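Local coordinates for uncharacterized protein (Bacillus thuringiensis serovar kurstaki, PDB 4XHO) that probably works as an actin-like ATPase of the ParM type that polymerises into filaments for plasmid segregation, and binds ATP with magnesium between its two domains, at residues N19-I24 with S35-T40; P149-M154 with L408-L413; K266-I271 with K298-F303; N367-G372 with D388-P393. The protein carries 2 engineered substitutions. All coordinates share one frame; numbering follows the deposited sequence.

Interaction 1 (N19-I24 with S35-T40). With ATP (adenosine-5'-triphosphate), chain B.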
# COMPACT_ATOMS: atom_id res chain seq x y z
N ASN A 19 -1.06 -0.62 -8.66
CA ASN A 19 -0.95 -1.81 -9.50
C ASN A 19 0.05 -2.82 -8.98
O ASN A 19 0.06 -3.96 -9.43
CB ASN A 19 -0.61 -1.40 -10.92
CG ASN A 19 -1.53 -0.30 -11.43
OD1 ASN A 19 -2.51 0.05 -10.76
ND2 ASN A 19 -1.25 0.22 -12.62
N ILE A 20 0.88 -2.43 -8.02
CA ILE A 20 1.58 -3.44 -7.22
C ILE A 20 0.54 -4.05 -6.27
O ILE A 20 0.19 -5.23 -6.42
CB ILE A 20 2.77 -2.86 -6.41
CG1 ILE A 20 3.70 -2.07 -7.31
CG2 ILE A 20 3.55 -3.99 -5.74
CD1 ILE A 20 4.27 -2.90 -8.40
N LYS A 21 0.04 -3.26 -5.32
CA LYS A 21 -0.92 -3.79 -4.35
C LYS A 21 -2.15 -2.94 -4.08
O LYS A 21 -2.25 -1.77 -4.45
CB LYS A 21 -0.21 -4.07 -3.02
CG LYS A 21 1.06 -3.26 -2.76
CD LYS A 21 1.85 -3.88 -1.60
CE LYS A 21 3.07 -3.04 -1.19
NZ LYS A 21 4.14 -2.99 -2.23
N ALA A 22 -3.13 -3.58 -3.47
CA ALA A 22 -4.30 -2.88 -2.96
C ALA A 22 -4.10 -2.71 -1.47
O ALA A 22 -4.08 -3.68 -0.75
CB ALA A 22 -5.55 -3.66 -3.23
N LYS A 23 -3.93 -1.47 -1.00
CA LYS A 23 -3.77 -1.25 0.43
C LYS A 23 -5.05 -0.74 1.11
O LYS A 23 -5.78 0.09 0.55
CB LYS A 23 -2.64 -0.29 0.68
CG LYS A 23 -1.36 -0.66 -0.04
CD LYS A 23 -0.16 -0.07 0.69
CE LYS A 23 0.63 0.80 -0.23
NZ LYS A 23 1.68 1.51 0.53
N ILE A 24 -5.29 -1.23 2.32
CA ILE A 24 -6.41 -0.80 3.13
C ILE A 24 -5.99 -0.47 4.57
O ILE A 24 -5.20 -1.21 5.18
CB ILE A 24 -7.52 -1.87 3.15
CG1 ILE A 24 -8.73 -1.40 3.95
CG2 ILE A 24 -6.99 -3.16 3.71
CD1 ILE A 24 -9.88 -2.41 3.96
N SER A 35 -3.76 -2.18 9.16
CA SER A 35 -3.50 -2.02 7.75
C SER A 35 -2.97 -3.32 7.16
O SER A 35 -2.30 -4.09 7.85
CB SER A 35 -2.51 -0.88 7.52
OG SER A 35 -3.02 0.34 8.03
N PHE A 36 -3.30 -3.56 5.89
CA PHE A 36 -2.72 -4.69 5.17
C PHE A 36 -2.87 -4.49 3.66
O PHE A 36 -3.65 -3.63 3.21
CB PHE A 36 -3.35 -6.02 5.63
CG PHE A 36 -4.83 -6.17 5.30
CD1 PHE A 36 -5.24 -6.63 4.05
CD2 PHE A 36 -5.79 -5.92 6.26
CE1 PHE A 36 -6.60 -6.80 3.76
CE2 PHE A 36 -7.14 -6.08 5.97
CZ PHE A 36 -7.54 -6.52 4.71
N ALA A 37 -2.12 -5.27 2.89
CA ALA A 37 -2.11 -5.12 1.43
C ALA A 37 -2.31 -6.44 0.69
O ALA A 37 -1.70 -7.46 1.01
CB ALA A 37 -0.82 -4.48 0.99
N ILE A 38 -3.15 -6.40 -0.33
CA ILE A 38 -3.35 -7.52 -1.21
C ILE A 38 -2.74 -7.24 -2.59
O ILE A 38 -3.15 -6.28 -3.26
CB ILE A 38 -4.85 -7.84 -1.36
CG1 ILE A 38 -5.48 -8.13 0.01
CG2 ILE A 38 -5.06 -9.00 -2.34
CD1 ILE A 38 -6.93 -8.58 -0.04
N PRO A 39 -1.76 -8.05 -3.00
CA PRO A 39 -1.16 -7.97 -4.34
C PRO A 39 -2.23 -7.93 -5.41
O PRO A 39 -3.24 -8.62 -5.28
CB PRO A 39 -0.34 -9.26 -4.44
CG PRO A 39 0.01 -9.57 -3.02
CD PRO A 39 -1.16 -9.12 -2.19
N THR A 40 -2.04 -7.10 -6.43
CA THR A 40 -3.06 -6.89 -7.43
C THR A 40 -2.96 -8.00 -8.48
O THR A 40 -2.46 -7.80 -9.59
CB THR A 40 -2.90 -5.51 -8.05
OG1 THR A 40 -2.98 -4.54 -7.01
CG2 THR A 40 -3.99 -5.22 -9.05
PG ATP B . 3.32 1.84 -5.68
O1G ATP B . 4.18 1.42 -6.85
O2G ATP B . 1.90 1.30 -5.69
O3G ATP B . 3.45 3.31 -5.31
PB ATP B . 3.29 0.61 -3.09
O1B ATP B . 2.76 -0.79 -3.26
O2B ATP B . 2.45 1.74 -2.54
O3B ATP B . 4.01 1.11 -4.43
PA ATP B . 4.92 0.73 -0.76
O1A ATP B . 3.89 -0.03 0.05
O2A ATP B . 4.99 2.23 -0.67
O3A ATP B . 4.70 0.42 -2.32
O5' ATP B . 6.38 0.13 -0.52
C5' ATP B . 7.47 0.57 -1.34
C4' ATP B . 8.69 -0.27 -1.00
O4' ATP B . 8.99 -0.22 0.41
C3' ATP B . 8.41 -1.72 -1.35
O3' ATP B . 9.56 -2.26 -1.99
C2' ATP B . 8.17 -2.37 0.00
O2' ATP B . 8.44 -3.77 -0.04
C1' ATP B . 9.10 -1.56 0.89
N9 ATP B . 8.77 -1.61 2.33
C8 ATP B . 7.56 -1.47 2.87
N7 ATP B . 7.61 -1.54 4.23
C5 ATP B . 8.90 -1.74 4.56
C6 ATP B . 9.65 -1.90 5.83
N6 ATP B . 9.01 -1.88 7.02
N1 ATP B . 10.98 -2.08 5.74
C2 ATP B . 11.61 -2.11 4.55
N3 ATP B . 11.00 -1.96 3.37
C4 ATP B . 9.66 -1.78 3.31

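Interaction 2 (P149-M154 with L408-L413)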
# COMPACT_ATOMS: atom_id res chain seq x y z
N PRO A 149 -18.59 3.03 3.49
CA PRO A 149 -18.43 4.31 2.80
C PRO A 149 -17.03 4.37 2.24
O PRO A 149 -16.08 4.15 3.00
CB PRO A 149 -18.68 5.35 3.90
CG PRO A 149 -18.42 4.64 5.17
CD PRO A 149 -18.70 3.19 4.95
N PHE A 150 -16.89 4.62 0.94
CA PHE A 150 -15.59 4.54 0.27
C PHE A 150 -14.75 5.80 0.46
O PHE A 150 -15.24 6.92 0.35
CB PHE A 150 -15.79 4.26 -1.23
CG PHE A 150 -14.58 3.68 -1.90
CD1 PHE A 150 -14.23 2.35 -1.72
CD2 PHE A 150 -13.79 4.46 -2.73
CE1 PHE A 150 -13.12 1.81 -2.34
CE2 PHE A 150 -12.67 3.91 -3.35
CZ PHE A 150 -12.34 2.59 -3.15
N SER A 151 -13.46 5.61 0.77
CA SER A 151 -12.51 6.71 0.88
C SER A 151 -11.26 6.35 0.09
O SER A 151 -10.44 5.55 0.54
CB SER A 151 -12.18 6.97 2.35
OG SER A 151 -11.58 8.24 2.55
N GLY A 152 -11.13 6.92 -1.10
CA GLY A 152 -10.08 6.51 -2.03
C GLY A 152 -9.39 7.68 -2.69
O GLY A 152 -9.56 8.82 -2.30
N GLY A 153 -8.58 7.39 -3.70
CA GLY A 153 -7.82 8.41 -4.38
C GLY A 153 -7.96 8.14 -5.85
O GLY A 153 -8.08 6.99 -6.25
N MET A 154 -7.94 9.20 -6.66
CA MET A 154 -8.06 9.10 -8.11
C MET A 154 -6.86 8.41 -8.76
O MET A 154 -5.74 8.55 -8.27
CB MET A 154 -8.23 10.49 -8.70
CG MET A 154 -9.47 11.19 -8.20
SD MET A 154 -10.91 10.42 -8.91
CE MET A 154 -10.68 10.83 -10.63
N LEU A 408 -8.43 7.05 5.51
CA LEU A 408 -9.21 6.47 6.60
C LEU A 408 -9.59 7.56 7.59
O LEU A 408 -10.74 7.65 8.04
CB LEU A 408 -8.43 5.36 7.31
CG LEU A 408 -8.98 4.90 8.66
CD1 LEU A 408 -10.36 4.30 8.47
CD2 LEU A 408 -8.05 3.88 9.34
N ILE A 409 -8.61 8.39 7.92
CA ILE A 409 -8.86 9.54 8.76
C ILE A 409 -9.88 10.48 8.10
O ILE A 409 -10.85 10.90 8.75
CB ILE A 409 -7.57 10.27 9.04
CG1 ILE A 409 -6.65 9.37 9.88
CG2 ILE A 409 -7.86 11.56 9.76
CD1 ILE A 409 -5.17 9.77 9.82
N ALA A 410 -9.67 10.79 6.82
CA ALA A 410 -10.62 11.58 6.04
C ALA A 410 -12.02 11.01 6.15
O ALA A 410 -13.00 11.76 6.29
CB ALA A 410 -10.21 11.64 4.60
N ASN A 411 -12.10 9.69 6.08
CA ASN A 411 -13.39 9.03 6.10
C ASN A 411 -14.06 9.24 7.46
O ASN A 411 -15.23 9.59 7.53
CB ASN A 411 -13.23 7.53 5.76
CG ASN A 411 -14.52 6.90 5.22
OD1 ASN A 411 -15.55 7.57 5.08
ND2 ASN A 411 -14.47 5.61 4.91
N LEU A 412 -13.30 9.07 8.54
CA LEU A 412 -13.85 9.24 9.88
C LEU A 412 -14.39 10.66 10.13
O LEU A 412 -15.40 10.82 10.81
CB LEU A 412 -12.80 8.89 10.94
CG LEU A 412 -13.24 9.05 12.40
CD1 LEU A 412 -14.44 8.18 12.69
CD2 LEU A 412 -12.10 8.69 13.33
N LEU A 413 -13.71 11.68 9.59
CA LEU A 413 -14.17 13.07 9.71
C LEU A 413 -15.48 13.27 8.97
O LEU A 413 -16.37 13.99 9.43
CB LEU A 413 -13.14 14.06 9.18
CG LEU A 413 -11.72 13.98 9.76
CD1 LEU A 413 -10.73 14.80 8.93
CD2 LEU A 413 -11.71 14.43 11.19

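Interaction 3 (K266-I271 with K298-F303). With ATP (adenosine-5'-triphosphate), chain B.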
# COMPACT_ATOMS: atom_id res chain seq x y z
N LYS A 266 13.40 -1.84 -8.70
CA LYS A 266 14.61 -1.96 -9.49
C LYS A 266 15.84 -2.18 -8.60
O LYS A 266 16.66 -3.07 -8.87
CB LYS A 266 14.77 -0.71 -10.37
CG LYS A 266 16.18 -0.39 -10.83
CD LYS A 266 16.21 0.93 -11.60
CE LYS A 266 17.50 1.72 -11.36
NZ LYS A 266 17.42 3.11 -11.91
N TYR A 267 15.97 -1.38 -7.54
CA TYR A 267 17.07 -1.52 -6.60
C TYR A 267 17.00 -2.88 -5.92
O TYR A 267 18.02 -3.56 -5.78
CB TYR A 267 17.05 -0.39 -5.57
CG TYR A 267 17.19 0.95 -6.22
CD1 TYR A 267 16.09 1.56 -6.80
CD2 TYR A 267 18.41 1.58 -6.30
CE1 TYR A 267 16.20 2.78 -7.42
CE2 TYR A 267 18.54 2.79 -6.93
CZ TYR A 267 17.42 3.39 -7.49
OH TYR A 267 17.53 4.61 -8.14
N ILE A 268 15.80 -3.27 -5.51
CA ILE A 268 15.60 -4.59 -4.93
C ILE A 268 16.04 -5.67 -5.90
O ILE A 268 16.74 -6.60 -5.52
CB ILE A 268 14.13 -4.82 -4.52
CG1 ILE A 268 13.73 -3.75 -3.50
CG2 ILE A 268 13.92 -6.26 -4.03
CD1 ILE A 268 12.39 -3.94 -2.87
N ASP A 269 15.65 -5.54 -7.16
CA ASP A 269 16.07 -6.52 -8.16
C ASP A 269 17.59 -6.60 -8.32
O ASP A 269 18.15 -7.69 -8.50
CB ASP A 269 15.43 -6.22 -9.51
CG ASP A 269 13.94 -6.38 -9.47
OD1 ASP A 269 13.43 -7.16 -8.63
OD2 ASP A 269 13.26 -5.72 -10.28
N GLU A 270 18.26 -5.46 -8.23
CA GLU A 270 19.71 -5.48 -8.31
C GLU A 270 20.31 -6.21 -7.10
O GLU A 270 21.17 -7.06 -7.27
CB GLU A 270 20.28 -4.08 -8.42
CG GLU A 270 21.79 -4.07 -8.45
CD GLU A 270 22.34 -3.14 -9.51
OE1 GLU A 270 21.79 -2.02 -9.65
OE2 GLU A 270 23.30 -3.56 -10.21
N ILE A 271 19.84 -5.88 -5.90
CA ILE A 271 20.33 -6.52 -4.69
C ILE A 271 20.17 -8.02 -4.78
O ILE A 271 21.12 -8.77 -4.49
CB ILE A 271 19.61 -6.01 -3.44
CG1 ILE A 271 19.96 -4.54 -3.17
CG2 ILE A 271 19.94 -6.86 -2.22
CD1 ILE A 271 18.96 -3.82 -2.28
N LYS A 298 11.31 -15.93 -2.78
CA LYS A 298 10.23 -16.14 -3.76
C LYS A 298 9.85 -14.87 -4.53
O LYS A 298 10.02 -14.77 -5.75
CB LYS A 298 8.97 -16.67 -3.05
CG LYS A 298 9.13 -17.96 -2.27
CD LYS A 298 7.76 -18.55 -1.90
CE LYS A 298 7.55 -18.62 -0.39
NZ LYS A 298 6.26 -19.28 -0.03
N THR A 299 9.30 -13.92 -3.78
CA THR A 299 8.89 -12.63 -4.30
C THR A 299 9.74 -11.55 -3.65
O THR A 299 10.50 -11.83 -2.72
CB THR A 299 7.39 -12.35 -4.01
OG1 THR A 299 7.13 -12.49 -2.61
CG2 THR A 299 6.51 -13.31 -4.77
N ARG A 300 9.61 -10.32 -4.13
CA ARG A 300 10.29 -9.21 -3.48
C ARG A 300 9.77 -9.02 -2.05
O ARG A 300 10.54 -8.62 -1.17
CB ARG A 300 10.09 -7.93 -4.26
CG ARG A 300 10.64 -8.00 -5.64
CD ARG A 300 10.61 -6.66 -6.30
NE ARG A 300 11.08 -6.77 -7.66
CZ ARG A 300 10.28 -6.92 -8.71
NH1 ARG A 300 8.96 -6.94 -8.54
NH2 ARG A 300 10.80 -7.02 -9.92
N GLU A 301 8.49 -9.30 -1.83
CA GLU A 301 7.90 -9.08 -0.52
C GLU A 301 8.45 -10.07 0.50
O GLU A 301 8.55 -9.76 1.68
CB GLU A 301 6.38 -9.16 -0.58
CG GLU A 301 5.75 -7.85 -1.08
CD GLU A 301 5.94 -6.68 -0.11
OE1 GLU A 301 5.95 -6.92 1.12
OE2 GLU A 301 6.09 -5.53 -0.58
N ASP A 302 8.81 -11.25 0.02
CA ASP A 302 9.47 -12.24 0.85
C ASP A 302 10.84 -11.70 1.27
O ASP A 302 11.22 -11.76 2.45
CB ASP A 302 9.59 -13.56 0.09
CG ASP A 302 10.19 -14.66 0.91
OD1 ASP A 302 9.83 -14.78 2.11
OD2 ASP A 302 11.01 -15.43 0.36
N PHE A 303 11.57 -11.15 0.30
CA PHE A 303 12.84 -10.50 0.56
C PHE A 303 12.65 -9.37 1.59
O PHE A 303 13.42 -9.23 2.54
CB PHE A 303 13.45 -9.94 -0.73
CG PHE A 303 14.67 -9.06 -0.51
CD1 PHE A 303 15.91 -9.63 -0.20
CD2 PHE A 303 14.57 -7.68 -0.60
CE1 PHE A 303 17.04 -8.82 0.01
CE2 PHE A 303 15.69 -6.87 -0.39
CZ PHE A 303 16.93 -7.44 -0.09
PG ATP B . 3.32 1.84 -5.68
O1G ATP B . 4.18 1.42 -6.85
O2G ATP B . 1.90 1.30 -5.69
O3G ATP B . 3.45 3.31 -5.31
PB ATP B . 3.29 0.61 -3.09
O1B ATP B . 2.76 -0.79 -3.26
O2B ATP B . 2.45 1.74 -2.54
O3B ATP B . 4.01 1.11 -4.43
PA ATP B . 4.92 0.73 -0.76
O1A ATP B . 3.89 -0.03 0.05
O2A ATP B . 4.99 2.23 -0.67
O3A ATP B . 4.70 0.42 -2.32
O5' ATP B . 6.38 0.13 -0.52
C5' ATP B . 7.47 0.57 -1.34
C4' ATP B . 8.69 -0.27 -1.00
O4' ATP B . 8.99 -0.22 0.41
C3' ATP B . 8.41 -1.72 -1.35
O3' ATP B . 9.56 -2.26 -1.99
C2' ATP B . 8.17 -2.37 0.00
O2' ATP B . 8.44 -3.77 -0.04
C1' ATP B . 9.10 -1.56 0.89
N9 ATP B . 8.77 -1.61 2.33
C8 ATP B . 7.56 -1.47 2.87
N7 ATP B . 7.61 -1.54 4.23
C5 ATP B . 8.90 -1.74 4.56
C6 ATP B . 9.65 -1.90 5.83
N6 ATP B . 9.01 -1.88 7.02
N1 ATP B . 10.98 -2.08 5.74
C2 ATP B . 11.61 -2.11 4.55
N3 ATP B . 11.00 -1.96 3.37
C4 ATP B . 9.66 -1.78 3.31

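Interaction 4 (N367-G372 with D388-P393). With ATP (adenosine-5'-triphosphate), chain B.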
# COMPACT_ATOMS: atom_id res chain seq x y z
N ASN A 367 8.60 19.60 2.69
CA ASN A 367 8.53 18.43 1.84
C ASN A 367 8.28 17.18 2.67
O ASN A 367 9.20 16.64 3.29
CB ASN A 367 9.81 18.29 1.02
CG ASN A 367 10.04 19.48 0.10
OD1 ASN A 367 9.65 19.46 -1.06
ND2 ASN A 367 10.69 20.52 0.62
N ILE A 368 7.03 16.74 2.72
CA ILE A 368 6.73 15.49 3.41
C ILE A 368 7.20 14.31 2.55
O ILE A 368 7.03 14.30 1.33
CB ILE A 368 5.22 15.35 3.70
CG1 ILE A 368 4.73 16.46 4.63
CG2 ILE A 368 4.94 14.00 4.34
CD1 ILE A 368 4.10 17.62 3.92
N VAL A 369 7.83 13.33 3.19
CA VAL A 369 8.27 12.11 2.51
C VAL A 369 7.66 10.86 3.16
O VAL A 369 7.87 10.62 4.34
CB VAL A 369 9.79 11.98 2.53
CG1 VAL A 369 10.22 10.90 1.59
CG2 VAL A 369 10.44 13.30 2.15
N VAL A 370 6.92 10.07 2.38
CA VAL A 370 6.21 8.91 2.93
C VAL A 370 6.37 7.71 2.00
O VAL A 370 7.15 7.78 1.05
CB VAL A 370 4.71 9.20 3.10
CG1 VAL A 370 4.50 10.37 4.06
CG2 VAL A 370 4.09 9.49 1.75
N GLY A 371 5.61 6.64 2.26
CA GLY A 371 5.67 5.44 1.44
C GLY A 371 6.67 4.42 1.95
O GLY A 371 7.46 4.68 2.87
N GLY A 372 6.66 3.24 1.36
CA GLY A 372 7.55 2.20 1.84
C GLY A 372 9.00 2.49 1.55
O GLY A 372 9.87 1.94 2.21
N ASP A 388 15.75 20.95 7.17
CA ASP A 388 14.68 21.86 7.55
C ASP A 388 13.42 21.64 6.73
O ASP A 388 12.33 21.49 7.28
CB ASP A 388 15.15 23.31 7.40
CG ASP A 388 14.59 24.22 8.48
OD1 ASP A 388 13.59 23.84 9.12
OD2 ASP A 388 15.18 25.31 8.68
N GLY A 389 13.58 21.64 5.41
CA GLY A 389 12.43 21.55 4.52
C GLY A 389 11.78 20.18 4.40
O GLY A 389 10.85 20.00 3.60
N PHE A 390 12.25 19.21 5.18
CA PHE A 390 11.75 17.84 5.08
C PHE A 390 11.04 17.41 6.34
O PHE A 390 11.48 17.72 7.45
CB PHE A 390 12.89 16.87 4.76
CG PHE A 390 13.47 17.06 3.39
CD1 PHE A 390 14.48 17.99 3.17
CD2 PHE A 390 12.99 16.32 2.30
CE1 PHE A 390 15.00 18.18 1.89
CE2 PHE A 390 13.51 16.50 1.03
CZ PHE A 390 14.52 17.43 0.82
N ILE A 391 9.92 16.71 6.15
CA ILE A 391 9.11 16.16 7.22
C ILE A 391 8.95 14.68 6.93
O ILE A 391 8.52 14.31 5.85
CB ILE A 391 7.71 16.85 7.29
CG1 ILE A 391 7.85 18.31 7.71
CG2 ILE A 391 6.81 16.15 8.26
CD1 ILE A 391 6.64 19.11 7.43
N LEU A 392 9.36 13.82 7.86
CA LEU A 392 9.09 12.39 7.80
C LEU A 392 8.01 12.08 8.82
O LEU A 392 7.93 12.76 9.84
CB LEU A 392 10.36 11.58 8.09
CG LEU A 392 11.43 11.55 7.01
CD1 LEU A 392 12.65 10.79 7.45
CD2 LEU A 392 10.88 10.90 5.78
N PRO A 393 7.15 11.09 8.56
CA PRO A 393 6.24 10.75 9.66
C PRO A 393 7.02 10.40 10.93
O PRO A 393 8.11 9.84 10.85
CB PRO A 393 5.46 9.54 9.12
CG PRO A 393 6.16 9.12 7.85
CD PRO A 393 6.86 10.32 7.33
PG ATP B . 3.32 1.84 -5.68
O1G ATP B . 4.18 1.42 -6.85
O2G ATP B . 1.90 1.30 -5.69
O3G ATP B . 3.45 3.31 -5.31
PB ATP B . 3.29 0.61 -3.09
O1B ATP B . 2.76 -0.79 -3.26
O2B ATP B . 2.45 1.74 -2.54
O3B ATP B . 4.01 1.11 -4.43
PA ATP B . 4.92 0.73 -0.76
O1A ATP B . 3.89 -0.03 0.05
O2A ATP B . 4.99 2.23 -0.67
O3A ATP B . 4.70 0.42 -2.32
O5' ATP B . 6.38 0.13 -0.52
C5' ATP B . 7.47 0.57 -1.34
C4' ATP B . 8.69 -0.27 -1.00
O4' ATP B . 8.99 -0.22 0.41
C3' ATP B . 8.41 -1.72 -1.35
O3' ATP B . 9.56 -2.26 -1.99
C2' ATP B . 8.17 -2.37 0.00
O2' ATP B . 8.44 -3.77 -0.04
C1' ATP B . 9.10 -1.56 0.89
N9 ATP B . 8.77 -1.61 2.33
C8 ATP B . 7.56 -1.47 2.87
N7 ATP B . 7.61 -1.54 4.23
C5 ATP B . 8.90 -1.74 4.56
C6 ATP B . 9.65 -1.90 5.83
N6 ATP B . 9.01 -1.88 7.02
N1 ATP B . 10.98 -2.08 5.74
C2 ATP B . 11.61 -2.11 4.55
N3 ATP B . 11.00 -1.96 3.37
C4 ATP B . 9.66 -1.78 3.31

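Interaction 1 (N19-I24 with S35-T40)
I24 and F36 form the tight part of this contact. CG2 of I24 sits over the centre of the F36 ring, 3.5 Å from its centroid and 11° off the normal. This is a CH-pi contact. The two side chains run side by side. F36 has its CG between the backbone N and the carbonyl carbon (chi1 66°), which turns the ring across to I24. Beyond this pair, F36 packs on V136 and R140 of helix 123-140. A22 and I38 share this face and are also buried.

The backbones are antiparallel. A22 and I38 exchange two bonds: A22 N reaches I38 O at 2.7 Å, and I38 N returns to A22 O at 2.9 Å. I24 and F36 form a second such pair. The hairpin of strands 21-27 and 33-45 fits the start of an actin-like domain, and the turn before K21 probably corresponds to the first phosphate loop of that family.

The opposite face is looser. A37 CB meets the aliphatic parts of both lysines, K21 CD at 3.8 Å and K23 CG at 4.0 Å, before their ends leave for ATP. K21 bends at its last torsion (chi4 -67°), and its NZ donates to O1B of ATP at 2.8 Å. K23 NZ donates to O1A of ATP at 2.7 Å and also to A400 O. The two ammonium groups probably offset phosphate charge. The side chains of N19 and I20 lead away, and N19 is exposed. T40 is buried there, its CB against the N19 and I20 carbonyls. T40 N donates to I20 O, and T40 OG1 bonds to G18 O.

Interaction 2 (P149-M154 with L408-L413)
N411 and P149 make the polar link. ND2 of N411 donates to O of P149 at 2.9 Å, with an N-H...O angle of 146°. The donor stands above the carbonyl plane, 42° out of it, and does not follow a lone pair. CG of N411 is anti to the backbone N (chi1 -157°), which carries the amide off the helix to the strand. The same ND2 also bonds to G13 O, and OD1 accepts from Q415 NE2. Both ends of this buried amide are therefore satisfied, and its rotation is fixed. The S151 hydroxyl bonds to Y407 O, one residue before the segment, and thereby to a carbonyl of the same helix.

Van der Waals packing supplies the rest. CB of S151 lies against CB of N411 at 3.6 Å. The pyrrolidine of P149 crosses the N411 side chain at about a right angle, with P149 CB 4.0 Å from N411 OD1. A410 touches lightly, its CB 4.2 Å from S151 OG.

The contact lays helix 402-415, near the C-terminus, on the end of strand 145-151. The strand belongs to the large mixed sheet of what is probably the first actin-like domain. S151 also shares a backbone bond with F15 of strand 13-17, and the F150 ring stacks on F15 away from the helix. L408 and I409 face I213 of strand 211-213.

Interaction 3 (K266-I271 with K298-F303)
R300 reaches D269 with an extended side chain. Its CB starts beside I268, 4.2 Å from I268 CG2. CG and CD continue along the same methyl, each 4.0 Å from it. CD also comes within 3.7 Å of D269 OD1. At the tip, NE donates to D269 OD1 at 2.6 Å and NH2 donates to D269 OD2 at 2.8 Å. The grip is side-on, one nitrogen to each oxygen. OD2 is met on its syn lone pair. A further bond from NH2 to OD1 is weak. The carboxylate and guanidinium planes are turned 47° apart, so the salt bridge is not flat.

The contact joins helices 265-278 and 300-317, with T299 as the N-cap of the second. They belong to the half of the actin-like fold that probably corresponds to the second domain, beside the nucleotide.

Next to the salt bridge lies a buried apolar layer. F303 CD2 meets I268 CG2 at 3.8 Å, and F303 CZ meets I271 CG2 at 3.7 Å. Both methyls approach the ring obliquely. F297 adds its ring, edge-to-face with F303. On the nucleotide side, I268 CD1 touches the ribose O3', and E301 OE2 accepts a hydrogen bond from the ribose O2'.

Interaction 4 (N367-G372 with D388-P393)
V369 meets F390 and L392 at the apolar centre. CB of V369 packs on L392 CD2 at 3.6 Å. Its CG2 lies in the plane of the F390 ring, at the edge, 4.0 Å from CD2. L392 starts away from the other strand, but its chain comes back, and its CD2 ends against V369. I368 and I391 lie side by side on the other face, with I368 CG1 4.0 Å from I391 CB. At the far end, the V370 and P393 side chains cross at about a right angle, CG1 touching CD.

Both faces continue into helices. F390 packs on L355 and stacks edge-to-face with W359 of helix 337-362. I368 and I391 touch I209.

Between the two faces runs the parallel backbone ladder. I391 N donates to N367 O at 3.0 Å, and V369 N donates to I391 O at 2.9 Å. The second bond is nearly straight onto the carbonyl, with a C=O...N angle of 173°. The polar edge is at N367. Its ND2 donates to G389 O at 3.0 Å. The acceptor lies in the amide plane, but ND2 stands 38° above the carbonyl plane.

G372 N donates to O2A of ATP at 2.8 Å, in a glycine-rich loop like the adenosine motif of actin-like proteins. Backbone bonds thus fix the register, while apolar side chains pack both faces. Strand 366-370, so held, runs on to the G372 N-H at the phosphate.

In the fold
Interactions 1, 3 and 4 all touch ATP, but each brings different chemistry. Interaction 1 offers lysines to the phosphates, interaction 3 meets the ribose, and interaction 4 gives a backbone N-H to the alpha phosphate. K21 and E301 join interactions 1 and 3 by a long, weak ion pair. Interactions 1 and 2 both lie on the eight-strand sheet, whereas interaction 4 closes an edge of the five-strand sheet. Interaction 1 is only partly buried although nearest the chain centre. The other three are buried, though the salt bridge of interaction 3 joins partly exposed side chains. Interaction 2 makes no ATP contact, and its centre is about 31 Å from that of interaction 3.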